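Valine-pyruvate aminotransferase (Salmonella typhimurium, PDB 3G7Q) catalyses the pyridoxal 5'-phosphate-dependent transfer of an amino group from valine to pyruvate, giving alanine and 3-methyl-2-oxobutanoate. Local coordinates at residues Q75-L80 / P287-E292; A154-I158 / Y168-F172; P227-F231 / I307-Y312. The contacts are given in a common frame with arbitrary orientation. Residue numbers count along the deposited sequence, not the author numbering.

Interaction 1 (Q75-L80 / P287-E292); sequences QGKTAL and PAMMCE
This is a buried helix-to-helix contact in the large, PLP-binding domain of a fold-type I (class I) aminotransferase. The first turn of helix 77-92 packs on the middle of helix 285-295. Gly76 is the N-cap of the first helix, with phi/psi of -84/-171°, and its O accepts from Leu80 N at 3.0 Å. Residues 287-292 are helical throughout, with Cys291 N bonded to Pro287 O at 2.9 Å. The CA atoms pair as Gln75 with Ala288 (4.8 Å), Gly76 with Pro287 (6.0 Å) and Leu80 with Cys291 (5.6 Å).

Three residues carry most of the interface: Gln75, Leu80 and Cys291. Leu80 points toward the other helix in the t,p rotamer. Its CD2 meets Pro287 CB at 3.6 Å and its CD1 meets Met290 CB at 3.7 Å; residue 290 is a selenomethionine. Leu103 of strand 101-104 also touches Leu80, so the contact sits beside the edge of the central sheet. Cys291 adopts chi1 m and lays its SG on the helix start, 3.6 Å from Leu80 N and 4.1 Å from Ala79 CB. Gln75 precedes the N-cap. Its backbone O makes a CA-H...O contact with Ala288 CA at 3.5 Å. Its side chain, m,t with chi3 -53°, runs along the second helix. Glu292 (t,p) is held by salt bridges to Arg296 and Lys63. The amide end of Gln75 closes the contact: NE2 donates to Glu292 OE1 at 3.0 Å, with an N-H...O angle of 151°.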
loop_
_atom_site.group_PDB
_atom_site.type_symbol
_atom_site.label_atom_id
_atom_site.label_comp_id
_atom_site.label_asym_id
_atom_site.label_seq_id
_atom_site.Cartn_x
_atom_site.Cartn_y
_atom_site.Cartn_z
ATOM N N GLN A 75 -17.577 -4.669 7.163
ATOM C CA GLN A 75 -17.339 -3.235 7.019
ATOM C C GLN A 75 -16.061 -3.038 6.208
ATOM O O GLN A 75 -15.298 -2.083 6.437
ATOM C CB GLN A 75 -17.224 -2.567 8.375
ATOM C CG GLN A 75 -18.483 -2.634 9.189
ATOM C CD GLN A 75 -18.334 -1.873 10.479
ATOM O OE1 GLN A 75 -17.384 -2.106 11.229
ATOM N NE2 GLN A 75 -19.269 -0.957 10.754
ATOM N N GLY A 76 -15.858 -3.943 5.246
ATOM C CA GLY A 76 -14.683 -3.940 4.396
ATOM C C GLY A 76 -14.844 -2.994 3.233
ATOM O O GLY A 76 -15.808 -2.206 3.192
ATOM N N LYS A 77 -13.890 -3.075 2.300
ATOM C CA LYS A 77 -13.899 -2.266 1.090
ATOM C C LYS A 77 -15.305 -2.181 0.489
ATOM O O LYS A 77 -15.802 -1.084 0.247
ATOM C CB LYS A 77 -12.916 -2.814 0.048
ATOM N N THR A 78 -15.979 -3.311 0.334
ATOM C CA THR A 78 -17.317 -3.319 -0.279
ATOM C C THR A 78 -18.394 -2.535 0.482
ATOM O O THR A 78 -19.141 -1.746 -0.124
ATOM C CB THR A 78 -17.801 -4.759 -0.513
ATOM O OG1 THR A 78 -16.807 -5.460 -1.283
ATOM C CG2 THR A 78 -19.150 -4.785 -1.244
ATOM N N ALA A 79 -18.488 -2.730 1.792
ATOM C CA ALA A 79 -19.469 -1.995 2.583
ATOM C C ALA A 79 -19.162 -0.492 2.517
ATOM O O ALA A 79 -20.080 0.343 2.470
ATOM C CB ALA A 79 -19.472 -2.478 4.025
ATOM N N LEU A 80 -17.875 -0.153 2.508
ATOM C CA LEU A 80 -17.457 1.255 2.454
ATOM C C LEU A 80 -17.759 1.895 1.099
ATOM O O LEU A 80 -18.172 3.054 1.050
ATOM C CB LEU A 80 -15.973 1.400 2.777
ATOM C CG LEU A 80 -15.427 2.830 2.743
ATOM C CD1 LEU A 80 -16.183 3.721 3.724
ATOM C CD2 LEU A 80 -13.939 2.858 3.024
ATOM N N PRO A 287 -11.274 1.620 6.611
ATOM C CA PRO A 287 -12.610 1.453 6.064
ATOM C C PRO A 287 -13.688 1.141 7.101
ATOM O O PRO A 287 -14.797 1.688 6.994
ATOM C CB PRO A 287 -12.451 0.292 5.080
ATOM C CG PRO A 287 -11.008 0.313 4.701
ATOM C CD PRO A 287 -10.271 0.821 5.886
ATOM N N ALA A 288 -13.379 0.308 8.103
ATOM C CA ALA A 288 -14.371 -0.050 9.115
ATOM C C ALA A 288 -14.736 1.167 9.959
ATOM O O ALA A 288 -15.923 1.412 10.244
ATOM C CB ALA A 288 -13.874 -1.225 10.007
HETATM N N MSE A 289 -13.733 1.942 10.343
HETATM C CA MSE A 289 -13.979 3.156 11.118
HETATM C C MSE A 289 -14.801 4.155 10.322
HETATM O O MSE A 289 -15.702 4.784 10.868
HETATM C CB MSE A 289 -12.664 3.791 11.572
HETATM C CG MSE A 289 -11.972 2.928 12.620
HETATM SE SE MSE A 289 -10.270 3.672 13.067
HETATM C CE MSE A 289 -10.813 5.108 14.330
HETATM N N MSE A 290 -14.489 4.312 9.039
HETATM C CA MSE A 290 -15.268 5.209 8.181
HETATM C C MSE A 290 -16.713 4.754 8.062
HETATM O O MSE A 290 -17.628 5.570 8.146
HETATM C CB MSE A 290 -14.689 5.278 6.777
HETATM C CG MSE A 290 -13.436 6.079 6.661
HETATM SE SE MSE A 290 -13.117 6.499 4.780
HETATM C CE MSE A 290 -14.464 7.205 4.483
ATOM N N CYS A 291 -16.921 3.456 7.856
ATOM C CA CYS A 291 -18.285 2.939 7.765
ATOM C C CYS A 291 -19.082 3.304 9.015
ATOM O O CYS A 291 -20.233 3.745 8.938
ATOM C CB CYS A 291 -18.326 1.423 7.611
ATOM S SG CYS A 291 -18.011 0.786 5.987
ATOM N N GLU A 292 -18.448 3.120 10.168
ATOM C CA GLU A 292 -19.078 3.397 11.440
ATOM C C GLU A 292 -19.361 4.882 11.609
ATOM O O GLU A 292 -20.453 5.251 12.049
ATOM C CB GLU A 292 -18.192 2.873 12.573
ATOM C CG GLU A 292 -18.857 2.687 13.893
ATOM C CD GLU A 292 -20.045 1.711 13.855
ATOM O OE1 GLU A 292 -20.086 0.744 13.056
ATOM O OE2 GLU A 292 -20.969 1.977 14.624
#

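Interaction 2 (A154-I158 / Y168-F172)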
loop_
_atom_site.group_PDB
_atom_site.type_symbol
_atom_site.label_atom_id
_atom_site.label_comp_id
_atom_site.label_asym_id
_atom_site.label_seq_id
_atom_site.Cartn_x
_atom_site.Cartn_y
_atom_site.Cartn_z
ATOM N N ALA A 154 3.209 24.903 -14.427
ATOM C CA ALA A 154 2.997 26.195 -15.032
ATOM C C ALA A 154 3.320 27.241 -13.971
ATOM O O ALA A 154 2.934 27.058 -12.837
ATOM C CB ALA A 154 1.547 26.303 -15.488
ATOM N N ARG A 155 4.030 28.315 -14.325
ATOM C CA ARG A 155 4.305 29.381 -13.377
ATOM C C ARG A 155 3.004 30.122 -13.063
ATOM O O ARG A 155 2.326 30.574 -13.974
ATOM C CB ARG A 155 5.291 30.392 -13.970
ATOM C CG ARG A 155 5.672 31.464 -12.980
ATOM C CD ARG A 155 6.510 32.593 -13.546
ATOM N NE ARG A 155 7.838 32.147 -13.967
ATOM C CZ ARG A 155 8.818 32.960 -14.367
ATOM N NH1 ARG A 155 8.678 34.282 -14.337
ATOM N NH2 ARG A 155 9.977 32.443 -14.741
ATOM N N PRO A 156 2.665 30.289 -11.784
ATOM C CA PRO A 156 1.447 31.004 -11.480
ATOM C C PRO A 156 1.617 32.536 -11.490
ATOM O O PRO A 156 2.744 33.056 -11.389
ATOM C CB PRO A 156 1.172 30.544 -10.047
ATOM C CG PRO A 156 2.523 30.462 -9.452
ATOM C CD PRO A 156 3.352 29.844 -10.562
ATOM N N ASN A 157 0.507 33.253 -11.630
ATOM C CA ASN A 157 0.520 34.691 -11.396
ATOM C C ASN A 157 0.452 34.881 -9.885
ATOM O O ASN A 157 -0.001 33.983 -9.169
ATOM C CB ASN A 157 -0.682 35.379 -12.031
ATOM C CG ASN A 157 -0.585 35.471 -13.542
ATOM O OD1 ASN A 157 0.500 35.504 -14.104
ATOM N ND2 ASN A 157 -1.736 35.552 -14.194
ATOM N N ILE A 158 0.868 36.046 -9.398
ATOM C CA ILE A 158 0.835 36.363 -7.968
ATOM C C ILE A 158 -0.036 37.591 -7.737
ATOM O O ILE A 158 0.139 38.602 -8.391
ATOM C CB ILE A 158 2.226 36.648 -7.448
ATOM C CG1 ILE A 158 3.079 35.374 -7.530
ATOM C CG2 ILE A 158 2.183 37.200 -6.000
ATOM C CD1 ILE A 158 4.566 35.599 -7.209
ATOM N N TYR A 168 -1.601 32.737 -5.235
ATOM C CA TYR A 168 -1.234 32.293 -6.566
ATOM C C TYR A 168 -2.495 32.108 -7.389
ATOM O O TYR A 168 -3.539 31.681 -6.873
ATOM C CB TYR A 168 -0.493 30.982 -6.525
ATOM C CG TYR A 168 0.889 31.019 -5.889
ATOM C CD1 TYR A 168 1.888 31.844 -6.392
ATOM C CD2 TYR A 168 1.201 30.181 -4.859
ATOM C CE1 TYR A 168 3.183 31.856 -5.836
ATOM C CE2 TYR A 168 2.469 30.167 -4.294
ATOM C CZ TYR A 168 3.460 31.018 -4.790
ATOM O OH TYR A 168 4.707 31.021 -4.224
ATOM N N HIS A 169 -2.372 32.402 -8.676
ATOM C CA HIS A 169 -3.451 32.236 -9.661
ATOM C C HIS A 169 -2.958 31.529 -10.914
ATOM O O HIS A 169 -1.807 31.684 -11.300
ATOM C CB HIS A 169 -4.012 33.590 -10.062
ATOM C CG HIS A 169 -4.817 34.236 -8.981
ATOM N ND1 HIS A 169 -6.124 33.872 -8.716
ATOM C CD2 HIS A 169 -4.501 35.195 -8.081
ATOM C CE1 HIS A 169 -6.580 34.604 -7.715
ATOM N NE2 HIS A 169 -5.618 35.414 -7.310
ATOM N N VAL A 170 -3.861 30.815 -11.570
ATOM C CA VAL A 170 -3.563 30.171 -12.852
ATOM C C VAL A 170 -3.343 31.254 -13.892
ATOM O O VAL A 170 -4.172 32.158 -14.047
ATOM C CB VAL A 170 -4.711 29.261 -13.330
ATOM C CG1 VAL A 170 -4.382 28.654 -14.721
ATOM C CG2 VAL A 170 -5.056 28.149 -12.307
ATOM N N ASP A 171 -2.231 31.189 -14.618
ATOM C CA ASP A 171 -1.953 32.121 -15.719
ATOM C C ASP A 171 -2.479 31.482 -17.006
ATOM O O ASP A 171 -1.755 30.769 -17.707
ATOM C CB ASP A 171 -0.454 32.411 -15.784
ATOM C CG ASP A 171 -0.064 33.277 -16.949
ATOM O OD1 ASP A 171 -0.951 33.761 -17.681
ATOM O OD2 ASP A 171 1.167 33.462 -17.141
ATOM N N PHE A 172 -3.749 31.732 -17.319
ATOM C CA PHE A 172 -4.362 31.082 -18.473
ATOM C C PHE A 172 -3.770 31.533 -19.811
ATOM O O PHE A 172 -3.744 30.749 -20.756
ATOM C CB PHE A 172 -5.887 31.257 -18.468
ATOM C CG PHE A 172 -6.574 30.413 -17.439
ATOM C CD1 PHE A 172 -6.807 29.069 -17.684
ATOM C CD2 PHE A 172 -6.977 30.956 -16.227
ATOM C CE1 PHE A 172 -7.430 28.274 -16.739
ATOM C CE2 PHE A 172 -7.595 30.163 -15.282
ATOM C CZ PHE A 172 -7.824 28.820 -15.546
HETATM O O HOH W 1 -0.373 29.083 -14.225
HETATM O O HOH W 2 2.858 32.499 -15.620
#
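Two backbone hydrogen bonds join these segments. Asn157 N donates to His169 O at 2.8 Å, and His169 N donates to Asn157 O at 2.9 Å. Asn157 and His169 are therefore an antiparallel hydrogen-bonded pair. Ile158 and Tyr168 form the next, non-hydrogen-bonded pair, and Tyr168 CA adds a CA-H...O contact to Asn157 O at 3.3 Å. On the N-terminal side of Asn157 direct pairing ends, and two waters bridge Arg155 to Asp171. Water 1 donates to Arg155 O (3.1 Å) and accepts from Asp171 N (2.8 Å). Water 2 lies 2.6 Å from Arg155 O and 2.5 Å from Asp171 OD2.

Several side-chain polar groups are satisfied outside the two segments. Tyr168 OH is bonded to His383 and Trp343. His169 NE2 bonds Glu159, and Asp171 OD2 also meets His174. Glu201 OE2 meets both His169 ND1 and Val170 N. Tyr168 N is satisfied by His334 on the neighbouring strand 332-334.

Apolar packing lies on the Tyr168 side. Tyr168 CD1 is 3.4 Å from Pro156 CG and 3.9 Å from Ile158 CG1. Asn157 and His169 project from the other face. This is the open end of a beta hairpin, strands 157-161 and 165-169, at the edge of a mixed sheet.

Interaction 3 (P227-F231 / I307-Y312). With EDO (1,2-ethanediol), chain E.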
loop_
_atom_site.group_PDB
_atom_site.type_symbol
_atom_site.label_atom_id
_atom_site.label_comp_id
_atom_site.label_asym_id
_atom_site.label_seq_id
_atom_site.Cartn_x
_atom_site.Cartn_y
_atom_site.Cartn_z
ATOM N N PRO A 227 -11.699 15.952 5.339
ATOM C CA PRO A 227 -11.800 16.406 6.732
ATOM C C PRO A 227 -12.270 17.832 6.956
ATOM O O PRO A 227 -12.439 18.249 8.104
ATOM C CB PRO A 227 -10.369 16.227 7.229
ATOM C CG PRO A 227 -9.560 16.599 6.036
ATOM C CD PRO A 227 -10.301 15.989 4.868
ATOM N N GLY A 228 -12.515 18.581 5.894
ATOM C CA GLY A 228 -13.073 19.922 6.039
ATOM C C GLY A 228 -12.131 20.985 6.560
ATOM O O GLY A 228 -12.569 21.968 7.123
ATOM N N ILE A 229 -10.840 20.803 6.333
ATOM C CA ILE A 229 -9.828 21.792 6.745
ATOM C C ILE A 229 -9.703 22.843 5.630
ATOM O O ILE A 229 -8.681 22.910 4.896
ATOM C CB ILE A 229 -8.485 21.126 7.084
ATOM C CG1 ILE A 229 -8.650 19.958 8.082
ATOM C CG2 ILE A 229 -7.500 22.212 7.684
ATOM C CD1 ILE A 229 -7.470 19.057 8.273
ATOM N N ILE A 230 -10.741 23.648 5.524
ATOM C CA ILE A 230 -10.857 24.696 4.524
ATOM C C ILE A 230 -11.508 25.891 5.159
ATOM O O ILE A 230 -12.537 25.771 5.854
ATOM C CB ILE A 230 -11.618 24.168 3.267
ATOM C CG1 ILE A 230 -11.650 25.228 2.176
ATOM C CG2 ILE A 230 -13.046 23.697 3.664
ATOM C CD1 ILE A 230 -12.096 24.690 0.819
ATOM N N PHE A 231 -10.920 27.063 4.918
ATOM C CA PHE A 231 -11.342 28.311 5.534
ATOM C C PHE A 231 -11.871 29.346 4.531
ATOM O O PHE A 231 -12.033 30.528 4.857
ATOM C CB PHE A 231 -10.160 28.912 6.295
ATOM C CG PHE A 231 -9.330 27.882 7.056
ATOM C CD1 PHE A 231 -9.927 27.004 7.952
ATOM C CD2 PHE A 231 -7.953 27.813 6.897
ATOM C CE1 PHE A 231 -9.193 26.089 8.636
ATOM C CE2 PHE A 231 -7.222 26.891 7.576
ATOM C CZ PHE A 231 -7.820 26.023 8.421
ATOM N N ILE A 307 -12.998 19.705 13.762
ATOM C CA ILE A 307 -11.757 19.821 13.011
ATOM C C ILE A 307 -11.540 21.216 12.413
ATOM O O ILE A 307 -10.540 21.865 12.725
ATOM C CB ILE A 307 -11.690 18.745 11.909
ATOM C CG1 ILE A 307 -11.644 17.339 12.542
ATOM C CG2 ILE A 307 -10.471 18.965 11.009
ATOM C CD1 ILE A 307 -11.736 16.193 11.547
ATOM N N LYS A 308 -12.448 21.679 11.564
ATOM C CA LYS A 308 -12.238 22.974 10.931
ATOM C C LYS A 308 -11.973 24.111 11.948
ATOM O O LYS A 308 -11.018 24.861 11.794
ATOM C CB LYS A 308 -13.432 23.330 10.033
ATOM C CG LYS A 308 -13.312 24.698 9.387
ATOM C CD LYS A 308 -14.473 24.958 8.449
ATOM C CE LYS A 308 -14.607 26.435 8.137
ATOM N NZ LYS A 308 -15.713 26.714 7.158
ATOM N N PRO A 309 -12.818 24.255 12.978
ATOM C CA PRO A 309 -12.545 25.372 13.913
ATOM C C PRO A 309 -11.222 25.290 14.662
ATOM O O PRO A 309 -10.637 26.326 15.003
ATOM C CB PRO A 309 -13.711 25.321 14.901
ATOM C CG PRO A 309 -14.649 24.361 14.370
ATOM C CD PRO A 309 -14.036 23.520 13.357
ATOM N N PHE A 310 -10.787 24.075 14.975
ATOM C CA PHE A 310 -9.506 23.878 15.628
ATOM C C PHE A 310 -8.382 24.435 14.766
ATOM O O PHE A 310 -7.551 25.197 15.250
ATOM C CB PHE A 310 -9.238 22.392 15.900
ATOM C CG PHE A 310 -7.856 22.127 16.462
ATOM C CD1 PHE A 310 -6.762 21.955 15.628
ATOM C CD2 PHE A 310 -7.680 22.038 17.831
ATOM C CE1 PHE A 310 -5.486 21.713 16.189
ATOM C CE2 PHE A 310 -6.440 21.800 18.364
ATOM C CZ PHE A 310 -5.357 21.643 17.540
ATOM N N TYR A 311 -8.325 24.030 13.495
ATOM C CA TYR A 311 -7.256 24.492 12.622
ATOM C C TYR A 311 -7.372 25.977 12.296
ATOM O O TYR A 311 -6.379 26.642 12.147
ATOM C CB TYR A 311 -7.232 23.676 11.331
ATOM C CG TYR A 311 -6.690 22.259 11.508
ATOM C CD1 TYR A 311 -5.337 22.027 11.573
ATOM C CD2 TYR A 311 -7.542 21.156 11.588
ATOM C CE1 TYR A 311 -4.850 20.769 11.708
ATOM C CE2 TYR A 311 -7.046 19.858 11.732
ATOM C CZ TYR A 311 -5.704 19.677 11.808
ATOM O OH TYR A 311 -5.153 18.420 11.943
ATOM N N TYR A 312 -8.587 26.483 12.153
ATOM C CA TYR A 312 -8.773 27.903 11.846
ATOM C C TYR A 312 -8.199 28.756 12.987
ATOM O O TYR A 312 -7.453 29.727 12.769
ATOM C CB TYR A 312 -10.233 28.189 11.610
ATOM C CG TYR A 312 -10.497 29.639 11.257
ATOM C CD1 TYR A 312 -10.017 30.176 10.071
ATOM C CD2 TYR A 312 -11.197 30.441 12.109
ATOM C CE1 TYR A 312 -10.261 31.516 9.741
ATOM C CE2 TYR A 312 -11.438 31.767 11.790
ATOM C CZ TYR A 312 -10.971 32.280 10.601
ATOM O OH TYR A 312 -11.236 33.602 10.304
HETATM C C1 EDO E . -14.365 30.237 7.465
HETATM O O1 EDO E . -14.757 29.160 6.555
HETATM C C2 EDO E . -13.509 29.753 8.651
HETATM O O2 EDO E . -14.347 29.673 9.842
HETATM O O HOH W 3 -14.692 27.131 4.758
#
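A loop rests on a long helix here, mainly through apolar side chains. Residues 227-231 belong to the connection between strands 216-219 and 242-247, and residues 307-312 are part of helix 299-325. Ile229 lies at the centre of an inverse gamma turn. Its CG1 meets Ile307 CG2 and its CD1 meets Tyr311 CE2, both at 3.6 Å. Pro227, which follows a cis peptide bond, brings its O to 3.6 Å from Ile307 CG2. Gly228 has a positive phi, which favours glycine, and its O lies 3.3 Å from Lys308 CB.

As in other class I aminotransferases, helix 299-325 probably links the large and small domains. The loop is also tied elsewhere in the chain, by backbone hydrogen bonds of Ile229 with Ala339 and of Phe231 with Glu337.

Phe231 fits against the helix backbone. Its ring edge faces Lys308 O, with CE1 at 3.8 Å, and Tyr312 CA makes an off-centre CH-pi contact 4.2 Å from the centroid of the Phe231 ring. The Phe231 and Tyr312 rings meet obliquely at 51°. Lys308 extends all-trans along the loop. Water 3 bridges its NZ (2.6 Å) to Ile230 O (2.8 Å). Lys308 NZ also donates to EDO O1 at 2.7 Å; this 1,2-ethanediol probably came from the crystallisation liquor.

Interactions 1 and 3 are buried contacts, whereas interaction 2 is only partly buried. Interaction 1 joins two helices and interaction 3 a loop and a helix. Their helices, 285-295 and 299-325, are consecutive in the chain, and the nearest atoms of the two contacts are about 9 Å apart. Interaction 2 shares no element with them. It lies across the chain's centre from interaction 1, about 39 Å away centre to centre. The chemistry follows the setting. Strand pairing gives interaction 2 its direct backbone hydrogen bonds. Interaction 1 has one side-chain hydrogen bond beside apolar packing. Interaction 3 relies on apolar and aromatic packing, with a water bridge at its lysine.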